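Local coordinates for protein Niban 2 (PDB 7CTP) that is thought to help suppress apoptosis and may promote melanoma cell invasion, acting in the cytoplasm and at membranes, at residues Q234-S237 against N238-M241; I268-S271 against D272-H276; E287-L290 against S291-Q295; A494-Q497 against I498-F502; E520-E524 against D525-F529. All coordinates share one frame; numbering follows the deposited sequence.

Overall arrangement
All five contacts are local, each formed within one continuous run of chain in the helical part of Niban 2, and none surrounds a bound ligand; contacts 1 and 2 both touch Tyr165 of the PH domain. They belong to consecutive helices, 232-252 and 260-337, that pack on each other: Ser237 CB lies 3.6 Å from Tyr275 CE1, and Met241 SD lies 3.7 Å from Val274 CG1. Contacts 2 and 3 share helix 260-337, with centres about 28 Å apart. Contact 5, in the loop between helices 464-511 and 532-555, comes to about 5 Å from contact 3 at the nearest atoms; both use Glu32 of helix 10-48. Contact 4 sits apart in helix 464-511, its centre about 23 Å from that of contact 1.

Contact 1 (Q234-S237 against N238-M241); sequences QILS and NLVM
Asn238 packs back onto the carbonyl of Gln234, one helical turn earlier. Its N-H gives the backbone bond, 2.9 Å to Gln234 O, and its side chain folds over the same oxygen: with CG anti to the residue's own carbonyl carbon (chi1 -65°), Asn238 CG lies 3.2 Å from Gln234 O. This is packing: ND2 is badly angled for Gln234 O and donates to Met227 O. Replacing Asn238 by an alanine would probably leave Met227 O without this donor and remove the amide group that lies against Gln234 O. The same alpha-helical pattern continues with Leu239 N on Ile235 O, Val240 N on Leu236 O and Met241 N on Ser237 O. Met241 CG leans to 3.2 Å from Ser237 O before the thioether chain bends away. Leu236 and Leu239 meet methyl to methyl, CD2 to CD2 at 4.1 Å. Behind these contacts Ser237 OG bonds to Val233 O, and the Gln234 amide is held by Asn231 N and Asn117 OD1. This stretch of helix 232-252 is buried, with helix 204-218 beside Ile235, Leu236 and Leu239, helix 10-48 beside Leu236 and Val240, and helix 260-337 beside Ser237, Val240 and Met241.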
loop_
_atom_site.group_PDB
_atom_site.type_symbol
_atom_site.label_atom_id
_atom_site.label_comp_id
_atom_site.label_asym_id
_atom_site.label_seq_id
_atom_site.Cartn_x
_atom_site.Cartn_y
_atom_site.Cartn_z
ATOM N N GLN A 234 5.115 8.454 -6.893
ATOM C CA GLN A 234 3.662 8.606 -6.919
ATOM C C GLN A 234 3.160 9.201 -5.611
ATOM O O GLN A 234 2.284 10.081 -5.605
ATOM C CB GLN A 234 3.007 7.248 -7.175
ATOM C CG GLN A 234 3.219 6.724 -8.596
ATOM C CD GLN A 234 2.650 5.324 -8.788
ATOM O OE1 GLN A 234 2.928 4.421 -8.005
ATOM N NE2 GLN A 234 1.859 5.137 -9.841
ATOM N N ILE A 235 3.705 8.736 -4.491
ATOM C CA ILE A 235 3.275 9.242 -3.192
ATOM C C ILE A 235 3.660 10.705 -3.028
ATOM O O ILE A 235 2.871 11.520 -2.530
ATOM C CB ILE A 235 3.855 8.367 -2.066
ATOM C CG1 ILE A 235 3.212 6.971 -2.116
ATOM C CG2 ILE A 235 3.685 9.052 -0.702
ATOM C CD1 ILE A 235 3.971 5.927 -1.284
ATOM N N LEU A 236 4.879 11.062 -3.429
ATOM C CA LEU A 236 5.287 12.463 -3.399
ATOM C C LEU A 236 4.393 13.320 -4.280
ATOM O O LEU A 236 4.072 14.462 -3.928
ATOM C CB LEU A 236 6.731 12.587 -3.862
ATOM C CG LEU A 236 7.804 12.466 -2.801
ATOM C CD1 LEU A 236 9.142 12.636 -3.512
ATOM C CD2 LEU A 236 7.588 13.541 -1.745
ATOM N N SER A 237 4.009 12.798 -5.446
ATOM C CA SER A 237 3.087 13.532 -6.306
ATOM C C SER A 237 1.736 13.715 -5.626
ATOM O O SER A 237 1.138 14.792 -5.711
ATOM C CB SER A 237 2.917 12.801 -7.634
ATOM O OG SER A 237 4.174 12.610 -8.254
ATOM N N ASN A 238 1.245 12.673 -4.946
ATOM C CA ASN A 238 0.005 12.798 -4.187
ATOM C C ASN A 238 0.141 13.848 -3.087
ATOM O O ASN A 238 -0.802 14.604 -2.822
ATOM C CB ASN A 238 -0.395 11.461 -3.562
ATOM C CG ASN A 238 -0.741 10.383 -4.587
ATOM O OD1 ASN A 238 -1.042 10.660 -5.760
ATOM N ND2 ASN A 238 -0.703 9.128 -4.134
ATOM N N LEU A 239 1.287 13.869 -2.400
ATOM C CA LEU A 239 1.531 14.859 -1.350
ATOM C C LEU A 239 1.425 16.278 -1.890
ATOM O O LEU A 239 0.758 17.136 -1.293
ATOM C CB LEU A 239 2.913 14.628 -0.747
ATOM C CG LEU A 239 3.306 15.442 0.487
ATOM C CD1 LEU A 239 2.520 14.971 1.714
ATOM C CD2 LEU A 239 4.798 15.288 0.714
ATOM N N VAL A 240 2.118 16.548 -3.005
ATOM C CA VAL A 240 2.081 17.872 -3.626
ATOM C C VAL A 240 0.665 18.228 -4.069
ATOM O O VAL A 240 0.186 19.340 -3.812
ATOM C CB VAL A 240 3.071 17.942 -4.803
ATOM C CG1 VAL A 240 2.910 19.270 -5.562
ATOM C CG2 VAL A 240 4.500 17.796 -4.301
ATOM N N MET A 241 -0.013 17.308 -4.770
ATOM C CA MET A 241 -1.362 17.608 -5.261
ATOM C C MET A 241 -2.327 17.884 -4.115
ATOM O O MET A 241 -3.190 18.765 -4.224
ATOM C CB MET A 241 -1.899 16.466 -6.122
ATOM C CG MET A 241 -1.148 16.233 -7.436
ATOM S SD MET A 241 -1.129 17.658 -8.548
ATOM C CE MET A 241 -2.866 17.753 -9.011
#

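Contact 2 (I268-S271 against D272-H276); sequences IQIS and DAVYH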
loop_
_atom_site.group_PDB
_atom_site.type_symbol
_atom_site.label_atom_id
_atom_site.label_comp_id
_atom_site.label_asym_id
_atom_site.label_seq_id
_atom_site.Cartn_x
_atom_site.Cartn_y
_atom_site.Cartn_z
ATOM N N ILE A 268 -10.825 17.846 -14.274
ATOM C CA ILE A 268 -10.129 16.559 -14.306
ATOM C C ILE A 268 -8.974 16.604 -15.298
ATOM O O ILE A 268 -7.882 16.087 -15.027
ATOM C CB ILE A 268 -11.120 15.423 -14.633
ATOM C CG1 ILE A 268 -12.059 15.178 -13.446
ATOM C CG2 ILE A 268 -10.357 14.142 -15.008
ATOM C CD1 ILE A 268 -13.392 14.544 -13.833
ATOM N N GLN A 269 -9.191 17.232 -16.456
ATOM C CA GLN A 269 -8.131 17.346 -17.454
ATOM C C GLN A 269 -6.978 18.206 -16.945
ATOM O O GLN A 269 -5.803 17.865 -17.136
ATOM C CB GLN A 269 -8.703 17.916 -18.753
ATOM C CG GLN A 269 -7.732 17.879 -19.925
ATOM C CD GLN A 269 -8.424 18.087 -21.259
ATOM O OE1 GLN A 269 -9.565 18.558 -21.317
ATOM N NE2 GLN A 269 -7.738 17.733 -22.341
ATOM N N ILE A 270 -7.300 19.334 -16.305
ATOM C CA ILE A 270 -6.273 20.203 -15.729
ATOM C C ILE A 270 -5.500 19.472 -14.637
ATOM O O ILE A 270 -4.267 19.538 -14.577
ATOM C CB ILE A 270 -6.910 21.492 -15.186
ATOM C CG1 ILE A 270 -7.444 22.345 -16.337
ATOM C CG2 ILE A 270 -5.886 22.275 -14.327
ATOM C CD1 ILE A 270 -8.412 23.422 -15.894
ATOM N N SER A 271 -6.218 18.778 -13.750
ATOM C CA SER A 271 -5.571 18.075 -12.641
ATOM C C SER A 271 -4.582 17.035 -13.156
ATOM O O SER A 271 -3.471 16.892 -12.619
ATOM C CB SER A 271 -6.620 17.413 -11.756
ATOM O OG SER A 271 -6.035 16.852 -10.594
ATOM N N ASP A 272 -4.981 16.270 -14.178
ATOM C CA ASP A 272 -4.079 15.255 -14.717
ATOM C C ASP A 272 -2.810 15.877 -15.278
ATOM O O ASP A 272 -1.715 15.318 -15.122
ATOM C CB ASP A 272 -4.752 14.429 -15.812
ATOM C CG ASP A 272 -3.792 13.386 -16.393
ATOM O OD1 ASP A 272 -3.488 12.402 -15.692
ATOM O OD2 ASP A 272 -3.300 13.570 -17.521
ATOM N N ALA A 273 -2.943 17.013 -15.970
ATOM C CA ALA A 273 -1.777 17.696 -16.521
ATOM C C ALA A 273 -0.849 18.183 -15.416
ATOM O O ALA A 273 0.375 18.051 -15.526
ATOM C CB ALA A 273 -2.208 18.862 -17.412
ATOM N N VAL A 274 -1.414 18.737 -14.340
ATOM C CA VAL A 274 -0.588 19.164 -13.214
ATOM C C VAL A 274 0.049 17.961 -12.533
ATOM O O VAL A 274 1.226 18.001 -12.150
ATOM C CB VAL A 274 -1.415 20.009 -12.228
ATOM C CG1 VAL A 274 -0.580 20.359 -10.983
ATOM C CG2 VAL A 274 -1.912 21.300 -12.907
ATOM N N TYR A 275 -0.705 16.869 -12.382
ATOM C CA TYR A 275 -0.145 15.659 -11.787
ATOM C C TYR A 275 1.088 15.183 -12.553
ATOM O O TYR A 275 2.091 14.801 -11.943
ATOM C CB TYR A 275 -1.209 14.554 -11.737
ATOM C CG TYR A 275 -0.708 13.236 -11.166
ATOM C CD1 TYR A 275 -0.643 13.026 -9.786
ATOM C CD2 TYR A 275 -0.288 12.206 -12.009
ATOM C CE1 TYR A 275 -0.172 11.812 -9.260
ATOM C CE2 TYR A 275 0.192 11.004 -11.500
ATOM C CZ TYR A 275 0.247 10.808 -10.133
ATOM O OH TYR A 275 0.722 9.592 -9.649
ATOM N N HIS A 276 1.035 15.205 -13.890
ATOM C CA HIS A 276 2.190 14.782 -14.691
ATOM C C HIS A 276 3.402 15.681 -14.461
ATOM O O HIS A 276 4.535 15.197 -14.323
ATOM C CB HIS A 276 1.826 14.777 -16.177
ATOM C CG HIS A 276 3.021 14.821 -17.085
ATOM N ND1 HIS A 276 3.728 13.690 -17.438
ATOM C CD2 HIS A 276 3.653 15.862 -17.682
ATOM C CE1 HIS A 276 4.737 14.029 -18.226
ATOM N NE2 HIS A 276 4.717 15.341 -18.385
HETATM O O HOH W 1 -4.806 16.241 -19.137
#
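Val274 turns CG1 anti to the backbone N (chi1 175°), which swings CG2 back beside that nitrogen and over the preceding turn, 3.4 Å from Ile270 O. The same methyl faces Ile270 CG2 at 4.3 Å, a loose apolar touch between residues four apart on one alpha helix, the long helix 260-337. Asp272 likewise carries CG opposite its backbone N (chi1 179°), which directs the carboxylate away from the preceding turn, while CB stays near Ile268 O. Backbone bonds from each residue to the fourth before it run through the contact unbroken. Val274 N meets Ile270 O at 3.0 Å, and Asp272 N and Ala273 N bond to Ile268 O and Gln269 O.

Two polar side chains meet a loop of the PH domain: Ser271 OG bonds to Tyr165 O, and Asp272 OD1 accepts a weak bond from Arg167 N. On the other flanks, helix 3-7 covers Gln269, Ile270 and Ala273 with Val3 and Leu4, and Met241 of helix 232-252 packs on Ser271 and Val274. The carbonyl of Gln269 serves two donors. Besides Ala273 N at 3.2 Å it receives a water at 2.8 Å, and that water also donates weakly, over 3.5 Å, to Asp272 OD2.

Contact 3 (E287-L290 against S291-Q295); sequences EEVL and SKVQQ
Leu290 and Gln294 meet one turn apart, the isobutyl group of the leucine lying across the amide end of the glutamine. Gln294 NE2 comes to 3.6 Å from Leu290 CD1, a packing contact; this nitrogen donates to Glu204 OE2. The backbone oxygen of Leu290 is closely surrounded. It accepts the backbone N-H of Gln294 at 3.0 Å, Gln294 CG lies 3.2 Å from it, and Val293 CG2 comes to 3.1 Å, a tight approach. That methyl is put there by the valine torsion (chi1 -63°), which sets CG2 in the crowded position between backbone N and carbonyl carbon and CG1 beside the backbone N.

The other carbonyls are satisfied in regular alpha-helical fashion. Ser291 N bonds to Glu287 O and Lys292 N to Glu288 O, the latter with a more bent N-H...O angle of 147°. Val293 N bonds to Val289 O at 2.8 Å. The lysine chain bends at chi3, and its NZ makes a salt bridge to Glu32 OE2, which gives the charge a mate on the adjoining helix. Glu287, Glu288 and Ser291 belong to the exposed side of the turn.

Val289 and Val293 meet CG1 to CG1 at 4.2 Å, and Leu290 CD1 also touches Val293 CG2. Helix 10-48 packs along this apolar side of helix 260-337: Leu28 and Glu32 touch Val289, Tyr31 touches Leu290 and Tyr35 touches Val293, while helix 204-218 contributes Glu204.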
loop_
_atom_site.group_PDB
_atom_site.type_symbol
_atom_site.label_atom_id
_atom_site.label_comp_id
_atom_site.label_asym_id
_atom_site.label_seq_id
_atom_site.Cartn_x
_atom_site.Cartn_y
_atom_site.Cartn_z
ATOM N N GLU A 287 15.130 11.457 -6.692
ATOM C CA GLU A 287 16.213 10.567 -7.100
ATOM C C GLU A 287 17.573 11.218 -6.874
ATOM O O GLU A 287 18.557 10.522 -6.573
ATOM C CB GLU A 287 16.021 10.132 -8.553
ATOM C CG GLU A 287 14.964 9.016 -8.687
ATOM C CD GLU A 287 14.573 8.666 -10.120
ATOM O OE1 GLU A 287 13.675 7.804 -10.272
ATOM O OE2 GLU A 287 15.141 9.234 -11.078
ATOM N N GLU A 288 17.640 12.549 -6.968
ATOM C CA GLU A 288 18.873 13.261 -6.648
ATOM C C GLU A 288 19.263 13.046 -5.191
ATOM O O GLU A 288 20.419 12.724 -4.884
ATOM C CB GLU A 288 18.714 14.751 -6.950
ATOM C CG GLU A 288 19.956 15.583 -6.643
ATOM C CD GLU A 288 19.728 17.064 -6.895
ATOM O OE1 GLU A 288 18.552 17.482 -6.991
ATOM O OE2 GLU A 288 20.727 17.810 -7.000
ATOM N N VAL A 289 18.301 13.194 -4.278
ATOM C CA VAL A 289 18.605 13.070 -2.855
ATOM C C VAL A 289 18.881 11.615 -2.488
ATOM O O VAL A 289 19.772 11.324 -1.673
ATOM C CB VAL A 289 17.466 13.679 -2.015
ATOM C CG1 VAL A 289 17.644 13.340 -0.518
ATOM C CG2 VAL A 289 17.436 15.190 -2.193
ATOM N N LEU A 290 18.138 10.676 -3.092
ATOM C CA LEU A 290 18.360 9.256 -2.814
ATOM C C LEU A 290 19.781 8.857 -3.175
ATOM O O LEU A 290 20.456 8.170 -2.403
ATOM C CB LEU A 290 17.343 8.396 -3.571
ATOM C CG LEU A 290 17.439 6.878 -3.400
ATOM C CD1 LEU A 290 17.310 6.497 -1.928
ATOM C CD2 LEU A 290 16.379 6.174 -4.249
ATOM N N SER A 291 20.265 9.328 -4.324
ATOM C CA SER A 291 21.652 9.089 -4.711
ATOM C C SER A 291 22.620 9.711 -3.712
ATOM O O SER A 291 23.653 9.113 -3.376
ATOM C CB SER A 291 21.902 9.637 -6.113
ATOM O OG SER A 291 23.261 9.474 -6.487
ATOM N N LYS A 292 22.299 10.905 -3.211
ATOM C CA LYS A 292 23.188 11.569 -2.266
ATOM C C LYS A 292 23.257 10.815 -0.946
ATOM O O LYS A 292 24.346 10.669 -0.369
ATOM C CB LYS A 292 22.744 13.014 -2.044
ATOM C CG LYS A 292 23.508 13.738 -0.935
ATOM C CD LYS A 292 23.100 15.204 -0.864
ATOM C CE LYS A 292 21.795 15.373 -0.102
ATOM N NZ LYS A 292 21.333 16.793 -0.039
ATOM N N VAL A 293 22.118 10.330 -0.438
ATOM C CA VAL A 293 22.162 9.618 0.836
ATOM C C VAL A 293 22.847 8.264 0.672
ATOM O O VAL A 293 23.573 7.817 1.568
ATOM C CB VAL A 293 20.759 9.483 1.463
ATOM C CG1 VAL A 293 20.192 10.854 1.779
ATOM C CG2 VAL A 293 19.803 8.687 0.583
ATOM N N GLN A 294 22.655 7.602 -0.473
ATOM C CA GLN A 294 23.283 6.296 -0.673
ATOM C C GLN A 294 24.800 6.416 -0.738
ATOM O O GLN A 294 25.512 5.475 -0.366
ATOM C CB GLN A 294 22.751 5.623 -1.941
ATOM C CG GLN A 294 21.308 5.111 -1.831
ATOM C CD GLN A 294 20.705 4.735 -3.174
ATOM O OE1 GLN A 294 21.193 5.141 -4.229
ATOM N NE2 GLN A 294 19.628 3.961 -3.138
ATOM N N GLN A 295 25.308 7.574 -1.174
ATOM C CA GLN A 295 26.752 7.794 -1.229
ATOM C C GLN A 295 27.369 7.859 0.164
ATOM O O GLN A 295 28.481 7.361 0.384
ATOM C CB GLN A 295 27.057 9.076 -2.002
ATOM C CG GLN A 295 28.532 9.267 -2.297
ATOM C CD GLN A 295 28.877 9.022 -3.744
ATOM O OE1 GLN A 295 28.059 8.535 -4.519
ATOM N NE2 GLN A 295 30.097 9.365 -4.118
#

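Contact 4 (A494-Q497 against I498-F502); sequences ALLQ and ISIPF
From Ala494-Gln497 into Ile498-Phe502 the backbone stays helical but is distorted ahead of Pro501, whose nitrogen carries no hydrogen for the preceding turn. Ile498 N reaches Ala494 O at 3.0 Å with a strongly bent N-H...O angle of 137°, and bonds weakly to Leu495 O as well. Ile500 N to Leu496 O is straighter, at 165°. The next acceptor, Gln497 O, loses the N-H that residue 501 would supply and instead faces the proline ring, with Pro501 CD 3.3 Å away.

This is a proline kink within helix 464-511, and a serine adds a side-chain bond to the turn before it. Ser499 OG stands between its backbone N and carbonyl carbon (chi1 64°), from where it donates to Leu495 O over 2.8 Å. Ser499 N bonds to the same oxygen at 3.0 Å, and the two donors arrive from opposite faces of the carbonyl plane. With an alanine here, the hydroxyl grip on Leu495 O is gone, and the turn would probably be held less firmly next to the missing proline bond.

Leu496 and Ile500 run alongside each other in the same direction, with Leu496 CD2 3.8 Å from Ile500 CD1; Val544, Ile548 and Leu541 of helix 532-555 cover them. Ile498 CD1 curls back to 3.5 Å from Ala494 O, while helix 342-378 packs Leu349 on Ala494 and Ile345 on Ile498. Gln497 OE1 accepts from Arg431 NH2.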
loop_
_atom_site.group_PDB
_atom_site.type_symbol
_atom_site.label_atom_id
_atom_site.label_comp_id
_atom_site.label_asym_id
_atom_site.label_seq_id
_atom_site.Cartn_x
_atom_site.Cartn_y
_atom_site.Cartn_z
ATOM N N ALA A 494 -1.616 -2.084 13.161
ATOM C CA ALA A 494 -2.813 -1.302 12.864
ATOM C C ALA A 494 -3.288 -0.527 14.087
ATOM O O ALA A 494 -3.690 0.637 13.980
ATOM C CB ALA A 494 -3.921 -2.207 12.339
ATOM N N LEU A 495 -3.263 -1.165 15.262
ATOM C CA LEU A 495 -3.663 -0.470 16.480
ATOM C C LEU A 495 -2.734 0.698 16.779
ATOM O O LEU A 495 -3.186 1.760 17.221
ATOM C CB LEU A 495 -3.686 -1.441 17.654
ATOM C CG LEU A 495 -4.831 -2.450 17.656
ATOM C CD1 LEU A 495 -4.659 -3.402 18.825
ATOM C CD2 LEU A 495 -6.130 -1.704 17.773
ATOM N N LEU A 496 -1.431 0.511 16.563
ATOM C CA LEU A 496 -0.478 1.602 16.753
ATOM C C LEU A 496 -0.732 2.730 15.765
ATOM O O LEU A 496 -0.669 3.911 16.124
ATOM C CB LEU A 496 0.947 1.074 16.602
ATOM C CG LEU A 496 1.483 0.229 17.756
ATOM C CD1 LEU A 496 2.801 -0.406 17.394
ATOM C CD2 LEU A 496 1.629 1.090 18.999
ATOM N N GLN A 497 -1.028 2.384 14.513
ATOM C CA GLN A 497 -1.234 3.401 13.487
ATOM C C GLN A 497 -2.547 4.157 13.659
ATOM O O GLN A 497 -2.688 5.249 13.106
ATOM C CB GLN A 497 -1.159 2.758 12.102
ATOM C CG GLN A 497 0.262 2.361 11.737
ATOM C CD GLN A 497 0.372 1.684 10.387
ATOM O OE1 GLN A 497 -0.521 1.791 9.548
ATOM N NE2 GLN A 497 1.493 1.026 10.156
ATOM N N ILE A 498 -3.502 3.612 14.410
ATOM C CA ILE A 498 -4.709 4.364 14.750
ATOM C C ILE A 498 -4.512 5.190 16.017
ATOM O O ILE A 498 -4.944 6.344 16.094
ATOM C CB ILE A 498 -5.909 3.411 14.886
ATOM C CG1 ILE A 498 -6.336 2.877 13.509
ATOM C CG2 ILE A 498 -7.068 4.123 15.594
ATOM C CD1 ILE A 498 -7.077 1.559 13.563
ATOM N N SER A 499 -3.837 4.632 17.018
ATOM C CA SER A 499 -3.809 5.263 18.336
ATOM C C SER A 499 -2.737 6.348 18.452
ATOM O O SER A 499 -2.962 7.374 19.104
ATOM C CB SER A 499 -3.615 4.186 19.403
ATOM O OG SER A 499 -2.358 3.552 19.265
ATOM N N ILE A 500 -1.568 6.155 17.853
ATOM C CA ILE A 500 -0.469 7.095 18.088
ATOM C C ILE A 500 -0.760 8.443 17.425
ATOM O O ILE A 500 -0.563 9.484 18.074
ATOM C CB ILE A 500 0.880 6.501 17.653
ATOM C CG1 ILE A 500 1.294 5.390 18.622
ATOM C CG2 ILE A 500 1.959 7.572 17.652
ATOM C CD1 ILE A 500 2.576 4.689 18.227
ATOM N N PRO A 501 -1.238 8.510 16.174
ATOM C CA PRO A 501 -1.549 9.844 15.617
ATOM C C PRO A 501 -2.579 10.588 16.434
ATOM O O PRO A 501 -2.518 11.821 16.554
ATOM C CB PRO A 501 -2.068 9.532 14.208
ATOM C CG PRO A 501 -1.464 8.220 13.872
ATOM C CD PRO A 501 -1.470 7.455 15.170
ATOM N N PHE A 502 -3.535 9.853 17.002
ATOM C CA PHE A 502 -4.513 10.457 17.897
ATOM C C PHE A 502 -3.834 11.093 19.107
ATOM O O PHE A 502 -4.100 12.252 19.447
ATOM C CB PHE A 502 -5.521 9.397 18.332
ATOM C CG PHE A 502 -6.495 9.876 19.372
ATOM C CD1 PHE A 502 -7.624 10.579 19.000
ATOM C CD2 PHE A 502 -6.271 9.624 20.720
ATOM C CE1 PHE A 502 -8.528 11.030 19.960
ATOM C CE2 PHE A 502 -7.165 10.069 21.684
ATOM C CZ PHE A 502 -8.297 10.775 21.298
#

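Contact 5 (E520-E524 against D525-F529); sequences ELIFE and DFARF
The rings of Phe523 and Phe526 form a T-shaped pair, the edge of Phe523 directed at a face of Phe526. Their planes stand at 83° with centroids 5.0 Å apart, and Phe523 CD2 sits over the middle of the Phe526 ring, 3.6 Å above its plane. The Phe523 ring has Asp525 N over one face, near its centre, and Phe526 CD2 at its edge, in plane. Asp525 also touches this ring with its side chain: Asp525 CB is 3.4 Å from Phe523 CE2, and the carboxylate, turned 38° from the ring plane, passes beside CZ. With CG anti to the backbone N (chi1 177°), the Phe523 ring is set so that its CD2 edge meets Phe526.

Two successive bonds three residues apart mark Glu524-Phe526 as a short 3-10 turn in the loop between helices 464-511 and 532-555. Phe526 N donates to Phe523 O over 2.8 Å and Ala527 N to Glu524 O over 3.2 Å; both donors stand well above the carbonyl planes. The carboxylates of the adjacent Glu524 and Asp525 come near each other on the exposed side, a mild repulsion that solvent probably screens.

Ile522 lies against Ala527, its CG2 3.9 Å from Ala527 CA. Just beyond, Arg528 NH2 bonds to Glu32 O, and Phe529 packs on Val303 and Ile304 of helix 260-337 while its carbonyl accepts from Lys315 NZ.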
loop_
_atom_site.group_PDB
_atom_site.type_symbol
_atom_site.label_atom_id
_atom_site.label_comp_id
_atom_site.label_asym_id
_atom_site.label_seq_id
_atom_site.Cartn_x
_atom_site.Cartn_y
_atom_site.Cartn_z
ATOM N N GLU A 520 19.493 20.311 22.493
ATOM C CA GLU A 520 20.819 20.544 23.052
ATOM C C GLU A 520 21.388 19.326 23.763
ATOM O O GLU A 520 22.584 19.316 24.070
ATOM C CB GLU A 520 20.764 21.738 24.008
ATOM C CG GLU A 520 19.827 21.529 25.184
ATOM C CD GLU A 520 19.872 22.672 26.179
ATOM O OE1 GLU A 520 19.271 22.529 27.267
ATOM O OE2 GLU A 520 20.496 23.708 25.867
ATOM N N LEU A 521 20.573 18.300 24.014
ATOM C CA LEU A 521 21.023 17.068 24.653
ATOM C C LEU A 521 21.629 16.067 23.677
ATOM O O LEU A 521 22.187 15.057 24.121
ATOM C CB LEU A 521 19.857 16.393 25.369
ATOM C CG LEU A 521 19.060 17.229 26.368
ATOM C CD1 LEU A 521 17.864 16.430 26.872
ATOM C CD2 LEU A 521 19.945 17.684 27.531
ATOM N N ILE A 522 21.531 16.311 22.376
ATOM C CA ILE A 522 21.976 15.355 21.368
ATOM C C ILE A 522 23.382 15.742 20.925
ATOM O O ILE A 522 23.594 16.820 20.364
ATOM C CB ILE A 522 21.012 15.302 20.176
ATOM C CG1 ILE A 522 19.643 14.757 20.606
ATOM C CG2 ILE A 522 21.584 14.431 19.061
ATOM C CD1 ILE A 522 18.564 14.989 19.572
ATOM N N PHE A 523 24.346 14.866 21.198
ATOM C CA PHE A 523 25.708 15.039 20.706
ATOM C C PHE A 523 25.703 15.218 19.191
ATOM O O PHE A 523 25.075 14.436 18.470
ATOM C CB PHE A 523 26.529 13.818 21.115
ATOM C CG PHE A 523 27.945 13.821 20.605
ATOM C CD1 PHE A 523 28.730 14.957 20.676
ATOM C CD2 PHE A 523 28.493 12.663 20.091
ATOM C CE1 PHE A 523 30.045 14.937 20.219
ATOM C CE2 PHE A 523 29.802 12.633 19.636
ATOM C CZ PHE A 523 30.574 13.776 19.694
ATOM N N GLU A 524 26.399 16.256 18.714
ATOM C CA GLU A 524 26.250 16.677 17.321
ATOM C C GLU A 524 26.653 15.579 16.343
ATOM O O GLU A 524 26.038 15.435 15.279
ATOM C CB GLU A 524 27.056 17.955 17.075
ATOM C CG GLU A 524 27.152 18.382 15.615
ATOM C CD GLU A 524 28.363 19.257 15.346
ATOM O OE1 GLU A 524 28.898 19.210 14.214
ATOM O OE2 GLU A 524 28.782 19.986 16.274
ATOM N N ASP A 525 27.672 14.787 16.680
ATOM C CA ASP A 525 28.066 13.685 15.804
ATOM C C ASP A 525 27.023 12.573 15.732
ATOM O O ASP A 525 27.140 11.699 14.865
ATOM C CB ASP A 525 29.400 13.092 16.260
ATOM C CG ASP A 525 30.572 14.030 16.026
ATOM O OD1 ASP A 525 30.343 15.210 15.673
ATOM O OD2 ASP A 525 31.727 13.580 16.202
ATOM N N PHE A 526 26.020 12.584 16.612
ATOM C CA PHE A 526 24.945 11.600 16.610
ATOM C C PHE A 526 23.640 12.146 16.058
ATOM O O PHE A 526 22.634 11.427 16.086
ATOM C CB PHE A 526 24.669 11.073 18.031
ATOM C CG PHE A 526 25.802 10.279 18.632
ATOM C CD1 PHE A 526 26.888 9.879 17.870
ATOM C CD2 PHE A 526 25.771 9.941 19.972
ATOM C CE1 PHE A 526 27.926 9.162 18.445
ATOM C CE2 PHE A 526 26.800 9.223 20.549
ATOM C CZ PHE A 526 27.880 8.832 19.785
ATOM N N ALA A 527 23.623 13.387 15.573
ATOM C CA ALA A 527 22.359 14.028 15.210
ATOM C C ALA A 527 21.719 13.388 13.983
ATOM O O ALA A 527 20.506 13.528 13.784
ATOM C CB ALA A 527 22.568 15.523 14.978
ATOM N N ARG A 528 22.504 12.707 13.138
ATOM C CA ARG A 528 21.902 11.984 12.018
ATOM C C ARG A 528 21.185 10.724 12.476
ATOM O O ARG A 528 20.388 10.165 11.714
ATOM C CB ARG A 528 22.951 11.597 10.970
ATOM C CG ARG A 528 23.566 12.753 10.192
ATOM C CD ARG A 528 22.523 13.625 9.490
ATOM N NE ARG A 528 21.739 12.959 8.442
ATOM C CZ ARG A 528 22.088 12.908 7.154
ATOM N NH1 ARG A 528 23.233 13.454 6.752
ATOM N NH2 ARG A 528 21.295 12.307 6.263
ATOM N N PHE A 529 21.441 10.262 13.702
ATOM C CA PHE A 529 20.886 8.997 14.169
ATOM C C PHE A 529 19.868 9.163 15.278
ATOM O O PHE A 529 19.182 8.191 15.608
ATOM C CB PHE A 529 22.002 8.076 14.670
ATOM C CG PHE A 529 23.184 8.060 13.766
ATOM C CD1 PHE A 529 23.034 7.739 12.425
ATOM C CD2 PHE A 529 24.430 8.428 14.235
ATOM C CE1 PHE A 529 24.122 7.766 11.568
ATOM C CE2 PHE A 529 25.533 8.447 13.383
ATOM C CZ PHE A 529 25.376 8.118 12.052
#